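Local coordinates for LysR family transcriptional regulator (Vibrio vulnificus, PDB 5FHK), which probably binds DNA in a sequence-specific way as a LysR-type transcription factor regulating virulence genes, this chain being its regulatory domain, at residues N134-V139 with L151-M156; T94-L99 with R168-W173. All blocks are in the same frame, centred on the assembly; numbering follows the deposited sequence.

Both contacts belong to the same lobe of the regulatory domain, a periplasmic-binding-protein-like fold of two lobes. Their centres lie about 18 Å apart and their nearest atoms about 7 Å. Along the chain contact 1 is nested inside contact 2: 94-99 comes first, then 134-139 and 151-156, and last 168-173. Strand 68-82 links them, pairing with strand 149-153 of contact 1 and strand 167-168 at the start of the second segment of contact 2. Contact 1, its centre about 7 Å from that of the chain, ties helix to sheet in the interior beside the second subunit; contact 2, centred about 21 Å out, joins outer loops by the three-stranded sheet, touching no other chain of the assembly.

Contact 1 (N134-V139 with L151-M156); sequences NALNVV and LMPDVM
Leu-136 sets its CG anti to the carbonyl carbon (chi1 -83°) and, extended at chi2, pushes both methyls toward strand 149-153, while Met-152 starts with CG anti to the backbone N and then bends at chi2 and chi3, so that the thioether reaches across to helix 136-144. The two side chains run alongside one another, head to tail, Leu-136 CB lying 4.0 Å from Met-152 SD. Beyond them Leu-136 CD1 meets the Pro-153 ring tip to tip, and its 3.5 Å approach to Pro-153 CD is closer than carbons normally sit. From another direction Met-156, bent only at chi3, brings CE to 4.0 Å from Leu-136 CB. Leu-136 is thus touched by three side chains of 151-156. The helix follows strand 131-133 and leads on to strand 149-153, which runs parallel to strand 104-107, so this is the helix-on-sheet packing of an alpha/beta lobe of the periplasmic-binding-protein type. Leu-136 N donates a hydrogen bond to Asn-16 OD1. One turn further along, Val-139 CG1 meets Met-152 CE at 4.1 Å. No hydrogen bond crosses between the segments; Met-152 and Asp-154 pair through their backbones with Ile-79 and Lys-77 of strand 68-82, and Val-138 packs on Met-23 of the second subunit.

Contact 2 (T94-L99 with R168-W173); sequences THAEDL and RILPDW
Trp-173 crosses toward 94-99 with CB directed at that loop and CG anti to its own carbonyl carbon (chi1 -67°); a near-perpendicular chi2 turns the indole broadside to Ala-96. From CG outward, the ring slides beneath the Ala-96 methyl: CD2 and CE2 pass close under it, and Ala-96 CB stands 3.4 Å from the centroid of the six-membered ring, only 7° off the ring normal, a well-centred CH-pi contact. CE3, CZ3 and CH2 complete the ring under the same methyl, CH2 also lying beside His-95 NE2. NE1 passes near Ala-96 N without a hydrogen bond to it. At the far rim, CZ2 comes within 3.4 Å of His-95 NE2 over one face of the imidazole. The two rings make a T-shaped pair, planes at 82° and centroids 5.0 Å apart, with the indole supplying the edge. His-95 is held in place by Glu-97 N, which donates to its ND1 over 2.9 Å, and by Glu-121 OE1, hydrogen-bonded to NE2. Alongside, Leu-170 lays CD2 against the backbone of Thr-94 and His-95 and crosses Leu-99 obliquely, CD1 to Leu-99 CD2 at 3.7 Å.

A type I beta turn from Leu-170 to Trp-173, closed by Trp-173 N to Leu-170 O, presents both residues to the loop before strand 104-107, and the indole also packs on Leu-115 and Val-123 of the three-stranded sheet. Within 94-99, Asp-98 OD2 is gripped by two backbone donors, Thr-94 N and His-95 N. With Glu-97 N donating to it, ND1 should be unprotonated and the proton carried by NE2 toward Glu-121; that carboxylate would probably favour such a tautomer, although the segments themselves meet through apolar and aromatic contacts without a hydrogen bond between them.

Contact 1 (N134-V139 with L151-M156)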
# COMPACT_ATOMS: atom_id res chain seq x y z
N ASN A 134 10.06 -1.19 -2.52
CA ASN A 134 9.18 -1.68 -3.58
C ASN A 134 7.78 -1.06 -3.55
O ASN A 134 6.92 -1.49 -4.32
CB ASN A 134 9.08 -3.21 -3.52
CG ASN A 134 8.60 -3.72 -2.18
OD1 ASN A 134 8.68 -3.03 -1.15
ND2 ASN A 134 8.10 -4.96 -2.17
N ALA A 135 7.52 -0.08 -2.68
CA ALA A 135 6.24 0.63 -2.65
C ALA A 135 6.50 2.13 -2.49
O ALA A 135 7.43 2.53 -1.79
CB ALA A 135 5.34 0.14 -1.49
N LEU A 136 5.64 2.96 -3.10
CA LEU A 136 5.88 4.40 -3.09
C LEU A 136 5.31 5.10 -1.87
O LEU A 136 5.81 6.17 -1.49
CB LEU A 136 5.29 5.06 -4.35
CG LEU A 136 6.22 4.97 -5.58
CD1 LEU A 136 5.53 5.48 -6.85
CD2 LEU A 136 7.54 5.70 -5.36
N ASN A 137 4.29 4.52 -1.23
CA ASN A 137 3.75 5.14 -0.03
C ASN A 137 4.82 5.28 1.06
O ASN A 137 4.95 6.35 1.66
CB ASN A 137 2.51 4.38 0.47
CG ASN A 137 2.82 2.94 0.91
OD1 ASN A 137 3.82 2.34 0.49
ND2 ASN A 137 1.95 2.39 1.74
N VAL A 138 5.62 4.24 1.30
CA VAL A 138 6.62 4.38 2.37
C VAL A 138 7.75 5.32 1.95
O VAL A 138 8.38 5.95 2.80
CB VAL A 138 7.19 3.01 2.79
CG1 VAL A 138 6.08 2.13 3.37
CG2 VAL A 138 7.88 2.35 1.64
N VAL A 139 8.03 5.42 0.65
CA VAL A 139 9.00 6.39 0.16
C VAL A 139 8.53 7.82 0.45
O VAL A 139 9.32 8.68 0.87
CB VAL A 139 9.23 6.17 -1.35
CG1 VAL A 139 10.16 7.22 -1.91
CG2 VAL A 139 9.83 4.76 -1.59
N LEU A 151 11.12 10.84 -6.49
CA LEU A 151 10.30 11.03 -7.68
C LEU A 151 8.98 10.30 -7.44
O LEU A 151 8.97 9.13 -7.06
CB LEU A 151 10.98 10.50 -8.93
CG LEU A 151 10.10 10.64 -10.17
CD1 LEU A 151 10.15 12.07 -10.61
CD2 LEU A 151 10.60 9.74 -11.30
N MET A 152 7.88 11.01 -7.66
CA MET A 152 6.62 10.52 -7.14
C MET A 152 5.51 10.89 -8.11
O MET A 152 5.53 12.00 -8.67
CB MET A 152 6.37 11.14 -5.76
CG MET A 152 5.19 10.63 -5.00
SD MET A 152 5.48 9.05 -4.21
CE MET A 152 7.01 9.36 -3.34
N PRO A 153 4.54 9.99 -8.34
CA PRO A 153 3.40 10.35 -9.19
C PRO A 153 2.62 11.50 -8.59
O PRO A 153 2.19 11.43 -7.43
CB PRO A 153 2.56 9.06 -9.23
CG PRO A 153 3.45 7.97 -8.72
CD PRO A 153 4.38 8.66 -7.74
N ASP A 154 2.39 12.55 -9.40
CA ASP A 154 1.83 13.80 -8.88
C ASP A 154 0.50 13.61 -8.16
O ASP A 154 0.25 14.26 -7.14
CB ASP A 154 1.67 14.83 -10.01
CG ASP A 154 0.81 14.32 -11.17
OD1 ASP A 154 0.30 13.17 -11.10
OD2 ASP A 154 0.65 15.08 -12.16
N VAL A 155 -0.35 12.71 -8.66
CA VAL A 155 -1.65 12.46 -8.01
C VAL A 155 -1.48 12.02 -6.56
O VAL A 155 -2.37 12.26 -5.73
CB VAL A 155 -2.46 11.43 -8.82
CG1 VAL A 155 -1.87 10.03 -8.70
CG2 VAL A 155 -3.91 11.44 -8.37
N MET A 156 -0.37 11.38 -6.21
CA MET A 156 -0.20 10.90 -4.84
C MET A 156 0.22 12.00 -3.86
O MET A 156 0.16 11.78 -2.64
CB MET A 156 0.83 9.77 -4.80
CG MET A 156 0.34 8.38 -5.24
SD MET A 156 1.70 7.15 -5.07
CE MET A 156 2.22 7.42 -3.36

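Contact 2 (T94-L99 with R168-W173)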
# COMPACT_ATOMS: atom_id res chain seq x y z
N THR A 94 20.00 22.67 -9.24
CA THR A 94 19.43 23.48 -10.30
C THR A 94 19.55 22.86 -11.69
O THR A 94 18.93 23.36 -12.63
CB THR A 94 20.05 24.89 -10.30
OG1 THR A 94 21.37 24.83 -10.85
CG2 THR A 94 20.12 25.44 -8.88
N HIS A 95 20.29 21.76 -11.84
CA HIS A 95 20.21 20.92 -13.03
C HIS A 95 20.06 19.47 -12.58
O HIS A 95 20.52 19.08 -11.51
CB HIS A 95 21.45 21.10 -13.93
CG HIS A 95 21.38 20.31 -15.20
ND1 HIS A 95 21.80 19.00 -15.29
CD2 HIS A 95 20.94 20.65 -16.43
CE1 HIS A 95 21.62 18.56 -16.52
NE2 HIS A 95 21.11 19.55 -17.24
N ALA A 96 19.39 18.66 -13.41
CA ALA A 96 19.10 17.28 -13.03
C ALA A 96 20.36 16.45 -12.81
O ALA A 96 20.27 15.35 -12.25
CB ALA A 96 18.22 16.61 -14.08
N GLU A 97 21.53 16.94 -13.23
CA GLU A 97 22.77 16.23 -12.96
C GLU A 97 23.23 16.40 -11.52
O GLU A 97 23.99 15.56 -11.03
CB GLU A 97 23.87 16.70 -13.92
CG GLU A 97 23.87 15.97 -15.26
CD GLU A 97 24.17 14.48 -15.13
OE1 GLU A 97 25.01 14.10 -14.28
OE2 GLU A 97 23.56 13.68 -15.87
N ASP A 98 22.76 17.44 -10.84
CA ASP A 98 23.11 17.64 -9.44
C ASP A 98 22.48 16.61 -8.51
O ASP A 98 22.83 16.59 -7.33
CB ASP A 98 22.71 19.05 -9.01
CG ASP A 98 23.41 20.14 -9.83
OD1 ASP A 98 24.55 19.91 -10.30
OD2 ASP A 98 22.82 21.23 -9.99
N LEU A 99 21.58 15.76 -9.01
CA LEU A 99 20.95 14.77 -8.14
C LEU A 99 21.97 13.84 -7.50
O LEU A 99 21.76 13.36 -6.37
CB LEU A 99 19.91 13.98 -8.92
CG LEU A 99 18.75 14.82 -9.45
CD1 LEU A 99 17.74 13.94 -10.15
CD2 LEU A 99 18.11 15.59 -8.32
N ARG A 168 8.13 21.13 -4.77
CA ARG A 168 8.67 20.67 -6.05
C ARG A 168 10.11 21.13 -6.20
O ARG A 168 10.43 22.30 -5.99
CB ARG A 168 7.82 21.22 -7.20
CG ARG A 168 8.38 20.96 -8.60
CD ARG A 168 7.52 19.96 -9.30
NE ARG A 168 8.04 19.54 -10.61
CZ ARG A 168 7.42 19.76 -11.77
NH1 ARG A 168 6.27 20.42 -11.80
NH2 ARG A 168 7.95 19.33 -12.90
N ILE A 169 11.00 20.22 -6.56
CA ILE A 169 12.36 20.64 -6.83
C ILE A 169 12.66 20.33 -8.29
O ILE A 169 12.11 19.39 -8.86
CB ILE A 169 13.37 19.97 -5.86
CG1 ILE A 169 13.43 18.48 -6.09
CG2 ILE A 169 12.96 20.22 -4.43
CD1 ILE A 169 14.82 17.99 -6.21
N LEU A 170 13.48 21.19 -8.91
CA LEU A 170 13.83 21.11 -10.33
C LEU A 170 12.56 21.23 -11.16
O LEU A 170 12.23 20.32 -11.94
CB LEU A 170 14.58 19.81 -10.64
CG LEU A 170 16.05 19.69 -10.24
CD1 LEU A 170 16.50 18.22 -10.28
CD2 LEU A 170 16.93 20.55 -11.16
N PRO A 171 11.81 22.32 -11.02
CA PRO A 171 10.46 22.35 -11.60
C PRO A 171 10.46 22.37 -13.12
O PRO A 171 9.41 22.10 -13.73
CB PRO A 171 9.85 23.64 -11.02
CG PRO A 171 10.94 24.34 -10.26
CD PRO A 171 12.24 23.65 -10.55
N ASP A 172 11.59 22.67 -13.75
CA ASP A 172 11.72 22.55 -15.20
C ASP A 172 11.91 21.11 -15.66
O ASP A 172 11.96 20.86 -16.86
CB ASP A 172 12.88 23.43 -15.70
CG ASP A 172 12.82 23.69 -17.21
OD1 ASP A 172 12.06 24.59 -17.65
OD2 ASP A 172 13.56 23.00 -17.95
N TRP A 173 12.02 20.15 -14.74
CA TRP A 173 12.23 18.76 -15.06
C TRP A 173 11.01 17.91 -14.68
O TRP A 173 10.31 18.21 -13.70
CB TRP A 173 13.46 18.21 -14.34
CG TRP A 173 14.73 18.81 -14.82
CD1 TRP A 173 15.29 19.97 -14.38
CD2 TRP A 173 15.60 18.30 -15.83
NE1 TRP A 173 16.47 20.21 -15.05
CE2 TRP A 173 16.68 19.20 -15.95
CE3 TRP A 173 15.58 17.16 -16.63
CZ2 TRP A 173 17.73 19.00 -16.85
CZ3 TRP A 173 16.62 16.96 -17.54
CH2 TRP A 173 17.67 17.89 -17.64